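Local coordinates for uncharacterized protein (Parabacteroides merdae, PDB 4R7F) that is of unknown function but carries immunoglobulin-like beta-sandwich domains, the first resembling the opening domain of type 9 secretion system plug proteins, at residues 156-168 / 366-378. Numbering follows the deposited sequence. Where two conformers were deposited one is given.
With MG (magnesium ion), chain G.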
# COMPACT_ATOMS: atom_id res chain seq x y z
N THR A 156 9.48 18.64 -12.23
CA THR A 156 8.30 17.90 -12.67
C THR A 156 8.70 16.50 -13.12
O THR A 156 9.21 16.31 -14.20
CB THR A 156 7.58 18.64 -13.81
OG1 THR A 156 7.22 19.95 -13.36
CG2 THR A 156 6.30 17.88 -14.25
N ASN A 157 8.45 15.53 -12.25
CA ASN A 157 8.73 14.14 -12.54
C ASN A 157 10.15 13.98 -13.10
O ASN A 157 10.36 13.48 -14.21
CB ASN A 157 7.66 13.58 -13.49
CG ASN A 157 6.26 13.69 -12.91
OD1 ASN A 157 6.04 13.66 -11.70
ND2 ASN A 157 5.31 13.87 -13.77
N GLN A 158 11.12 14.46 -12.32
CA GLN A 158 12.54 14.31 -12.66
C GLN A 158 13.18 13.51 -11.54
O GLN A 158 13.07 12.26 -11.52
CB GLN A 158 13.23 15.65 -12.88
CG GLN A 158 13.00 16.22 -14.28
CD GLN A 158 13.50 15.32 -15.37
OE1 GLN A 158 14.55 14.69 -15.25
NE2 GLN A 158 12.75 15.24 -16.46
N SER A 159 13.78 14.17 -10.57
CA SER A 159 14.52 13.48 -9.54
C SER A 159 14.03 13.68 -8.12
O SER A 159 14.72 13.30 -7.19
CB SER A 159 15.98 13.93 -9.64
OG SER A 159 15.98 15.33 -9.66
N HIS A 160 12.86 14.25 -7.90
CA HIS A 160 12.43 14.51 -6.53
C HIS A 160 11.03 14.03 -6.25
O HIS A 160 10.26 13.71 -7.16
CB HIS A 160 12.50 16.00 -6.22
CG HIS A 160 13.88 16.56 -6.25
ND1 HIS A 160 14.48 17.00 -7.40
CD2 HIS A 160 14.77 16.76 -5.25
CE1 HIS A 160 15.69 17.45 -7.12
NE2 HIS A 160 15.88 17.34 -5.81
N GLN A 161 10.73 13.97 -4.95
CA GLN A 161 9.42 13.71 -4.44
C GLN A 161 9.09 14.79 -3.42
O GLN A 161 9.94 15.20 -2.65
CB GLN A 161 9.36 12.31 -3.80
CG GLN A 161 9.00 11.27 -4.83
CD GLN A 161 9.26 9.84 -4.43
OE1 GLN A 161 9.37 9.48 -3.24
NE2 GLN A 161 9.33 9.01 -5.43
N GLN A 162 7.84 15.24 -3.40
CA GLN A 162 7.44 16.23 -2.42
C GLN A 162 6.27 15.71 -1.61
O GLN A 162 5.29 15.22 -2.15
CB GLN A 162 7.06 17.51 -3.14
CG GLN A 162 6.44 18.60 -2.26
CD GLN A 162 6.61 20.01 -2.87
OE1 GLN A 162 6.89 20.16 -4.06
NE2 GLN A 162 6.51 21.03 -2.04
N VAL A 163 6.39 15.86 -0.30
CA VAL A 163 5.34 15.53 0.66
C VAL A 163 4.50 16.74 1.02
O VAL A 163 5.02 17.83 1.26
CB VAL A 163 5.96 15.06 1.98
CG1 VAL A 163 4.87 14.71 2.98
CG2 VAL A 163 6.87 13.87 1.72
N SER A 164 3.20 16.53 1.09
CA SER A 164 2.23 17.59 1.31
C SER A 164 1.34 17.01 2.37
O SER A 164 0.97 15.83 2.28
CB SER A 164 1.42 17.88 0.03
OG SER A 164 2.20 18.24 -1.12
N PHE A 165 1.02 17.78 3.41
CA PHE A 165 0.06 17.28 4.40
C PHE A 165 -0.71 18.34 5.14
O PHE A 165 -0.29 19.48 5.20
CB PHE A 165 0.72 16.30 5.38
CG PHE A 165 1.63 16.94 6.40
CD1 PHE A 165 2.97 17.17 6.11
CD2 PHE A 165 1.16 17.28 7.64
CE1 PHE A 165 3.81 17.74 7.06
CE2 PHE A 165 1.99 17.89 8.58
CZ PHE A 165 3.31 18.10 8.29
N ASN A 166 -1.84 17.93 5.72
CA ASN A 166 -2.70 18.80 6.54
C ASN A 166 -2.99 18.08 7.80
O ASN A 166 -3.22 16.88 7.78
CB ASN A 166 -4.04 19.11 5.86
CG ASN A 166 -3.84 19.69 4.47
OD1 ASN A 166 -3.66 20.89 4.32
ND2 ASN A 166 -3.84 18.82 3.46
N ILE A 167 -3.00 18.82 8.90
CA ILE A 167 -3.37 18.28 10.16
C ILE A 167 -4.80 18.70 10.37
O ILE A 167 -5.08 19.88 10.42
CB ILE A 167 -2.50 18.85 11.28
CG1 ILE A 167 -1.04 18.49 11.03
CG2 ILE A 167 -2.98 18.33 12.62
CD1 ILE A 167 -0.09 19.13 12.00
N ASN A 168 -5.68 17.72 10.47
CA ASN A 168 -7.08 17.91 10.75
C ASN A 168 -7.39 17.75 12.24
O ASN A 168 -7.34 16.66 12.75
CB ASN A 168 -7.87 16.90 9.91
CG ASN A 168 -7.55 17.01 8.41
OD1 ASN A 168 -7.46 18.10 7.86
ND2 ASN A 168 -7.38 15.87 7.77
N ASN A 366 18.37 9.18 -8.58
CA ASN A 366 17.15 9.80 -8.07
C ASN A 366 16.12 9.78 -9.21
O ASN A 366 16.25 10.48 -10.20
CB ASN A 366 17.43 11.23 -7.59
CG ASN A 366 18.12 11.29 -6.24
OD1 ASN A 366 17.91 10.42 -5.37
ND2 ASN A 366 18.97 12.30 -6.05
N TYR A 367 15.08 8.99 -9.01
CA TYR A 367 14.07 8.74 -10.01
C TYR A 367 12.75 9.00 -9.37
O TYR A 367 12.43 8.37 -8.35
CB TYR A 367 14.15 7.27 -10.41
CG TYR A 367 15.48 6.88 -11.06
CD1 TYR A 367 15.69 7.09 -12.40
CD2 TYR A 367 16.51 6.31 -10.33
CE1 TYR A 367 16.89 6.75 -13.01
CE2 TYR A 367 17.70 5.94 -10.93
CZ TYR A 367 17.89 6.18 -12.29
OH TYR A 367 19.07 5.86 -12.93
N TYR A 368 11.97 9.92 -9.95
CA TYR A 368 10.70 10.36 -9.33
C TYR A 368 9.70 9.23 -9.13
O TYR A 368 8.88 9.32 -8.23
CB TYR A 368 10.02 11.49 -10.12
CG TYR A 368 9.29 10.98 -11.34
CD1 TYR A 368 9.99 10.70 -12.52
CD2 TYR A 368 7.91 10.73 -11.30
CE1 TYR A 368 9.35 10.20 -13.62
CE2 TYR A 368 7.25 10.22 -12.41
CZ TYR A 368 7.98 9.98 -13.56
OH TYR A 368 7.37 9.49 -14.66
N GLN A 369 9.76 8.19 -9.97
CA GLN A 369 8.82 7.06 -9.88
C GLN A 369 8.99 6.22 -8.63
O GLN A 369 8.10 5.45 -8.31
CB GLN A 369 8.97 6.08 -11.07
CG GLN A 369 8.94 6.63 -12.49
CD GLN A 369 10.31 7.09 -13.02
OE1 GLN A 369 11.21 7.52 -12.28
NE2 GLN A 369 10.46 6.99 -14.32
N THR A 370 10.17 6.29 -8.00
CA THR A 370 10.55 5.36 -6.94
C THR A 370 9.49 5.31 -5.81
O THR A 370 9.02 6.35 -5.32
CB THR A 370 11.93 5.76 -6.35
OG1 THR A 370 12.91 5.56 -7.37
CG2 THR A 370 12.30 4.91 -5.12
N GLN A 371 9.12 4.11 -5.43
CA GLN A 371 8.22 3.90 -4.30
C GLN A 371 9.00 4.10 -3.00
O GLN A 371 9.93 3.33 -2.69
CB GLN A 371 7.59 2.49 -4.37
CG GLN A 371 6.67 2.14 -3.18
CD GLN A 371 7.35 1.56 -1.90
OE1 GLN A 371 8.27 0.71 -1.95
NE2 GLN A 371 6.84 2.00 -0.73
N ASN A 372 8.64 5.15 -2.26
CA ASN A 372 9.25 5.42 -0.95
C ASN A 372 8.14 5.60 0.05
O ASN A 372 6.99 5.79 -0.32
CB ASN A 372 10.08 6.70 -0.99
CG ASN A 372 11.36 6.53 -1.77
OD1 ASN A 372 12.16 5.60 -1.53
ND2 ASN A 372 11.55 7.38 -2.73
N GLU A 373 8.49 5.53 1.32
CA GLU A 373 7.52 5.85 2.36
C GLU A 373 7.98 7.05 3.17
O GLU A 373 9.17 7.30 3.27
CB GLU A 373 7.30 4.66 3.28
CG GLU A 373 8.48 4.31 4.17
CD GLU A 373 8.31 2.96 4.81
OE1 GLU A 373 8.33 1.95 4.08
OE2 GLU A 373 8.13 2.92 6.03
N TYR A 374 7.03 7.78 3.74
CA TYR A 374 7.33 8.96 4.52
C TYR A 374 6.47 8.92 5.75
O TYR A 374 5.26 8.82 5.64
CB TYR A 374 6.99 10.22 3.74
CG TYR A 374 7.81 10.34 2.50
CD1 TYR A 374 7.42 9.71 1.33
CD2 TYR A 374 9.00 11.00 2.51
CE1 TYR A 374 8.20 9.80 0.18
CE2 TYR A 374 9.77 11.11 1.35
CZ TYR A 374 9.38 10.49 0.20
OH TYR A 374 10.22 10.55 -0.93
N SER A 375 7.09 9.01 6.91
CA SER A 375 6.35 9.03 8.16
C SER A 375 6.37 10.47 8.73
O SER A 375 7.42 11.09 8.84
CB SER A 375 6.96 8.05 9.15
OG SER A 375 7.12 6.74 8.62
N ILE A 376 5.20 10.97 9.08
CA ILE A 376 4.96 12.33 9.56
C ILE A 376 4.53 12.20 11.01
O ILE A 376 3.53 11.57 11.30
CB ILE A 376 3.86 12.99 8.75
CG1 ILE A 376 4.27 13.01 7.28
CG2 ILE A 376 3.59 14.42 9.24
CD1 ILE A 376 3.09 13.22 6.37
N TYR A 377 5.36 12.73 11.89
CA TYR A 377 5.15 12.69 13.33
C TYR A 377 4.84 14.10 13.78
O TYR A 377 5.61 15.02 13.51
CB TYR A 377 6.45 12.27 14.04
CG TYR A 377 6.86 10.82 13.90
CD1 TYR A 377 7.36 10.32 12.71
CD2 TYR A 377 6.74 9.96 14.95
CE1 TYR A 377 7.74 8.98 12.58
CE2 TYR A 377 7.12 8.64 14.85
CZ TYR A 377 7.62 8.16 13.66
OH TYR A 377 7.98 6.84 13.60
N VAL A 378 3.73 14.24 14.50
CA VAL A 378 3.26 15.50 14.97
C VAL A 378 3.30 15.50 16.50
O VAL A 378 2.53 14.80 17.11
CB VAL A 378 1.81 15.73 14.49
CG1 VAL A 378 1.28 17.04 15.06
CG2 VAL A 378 1.74 15.73 12.97
MG MG G . 11.10 1.55 -2.37
O HOH W 1 15.25 11.23 -13.22
O HOH W 2 12.93 3.08 -2.41
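Four hydrogen bonds tie the amide of Q161 to 366-378. NE2 of Q161 donates to T370 O at 2.7 Å, in the carbonyl plane and on a lone pair, and to Y368 O at 2.9 Å from above that carbonyl's plane. OE1 of Q161 accepts from Y374 OH at 2.7 Å and from N372 ND2 at 3.1 Å, the latter nearly straight (175°). With both ends engaged the amide can hardly flip; a leucine in its place would probably leave the buried Y374 hydroxyl and the T370 carbonyl without these mates. N372 ND2 also donates to A220 O, while the neighbouring Q371 O binds magnesium with E223, D269 and D271. At the loop end, Y368 N donates to Q158 O, and CB of N157 sits squarely over the Y368 ring, 3.4 Å from its centroid. Inward the contact turns apolar: V163 CG2 rests on a face of Y374, and I376 CG2 lies 3.8 Å from the F165 ring centroid, pointed there because CG2 is anti to the backbone N. I167 CD1 meets V378 CG1 tip to tip. Strands 160-168 and 373-378, from different sheets, pass 9.6 Å apart at -32°, the face-to-face packing of an immunoglobulin-like beta-sandwich.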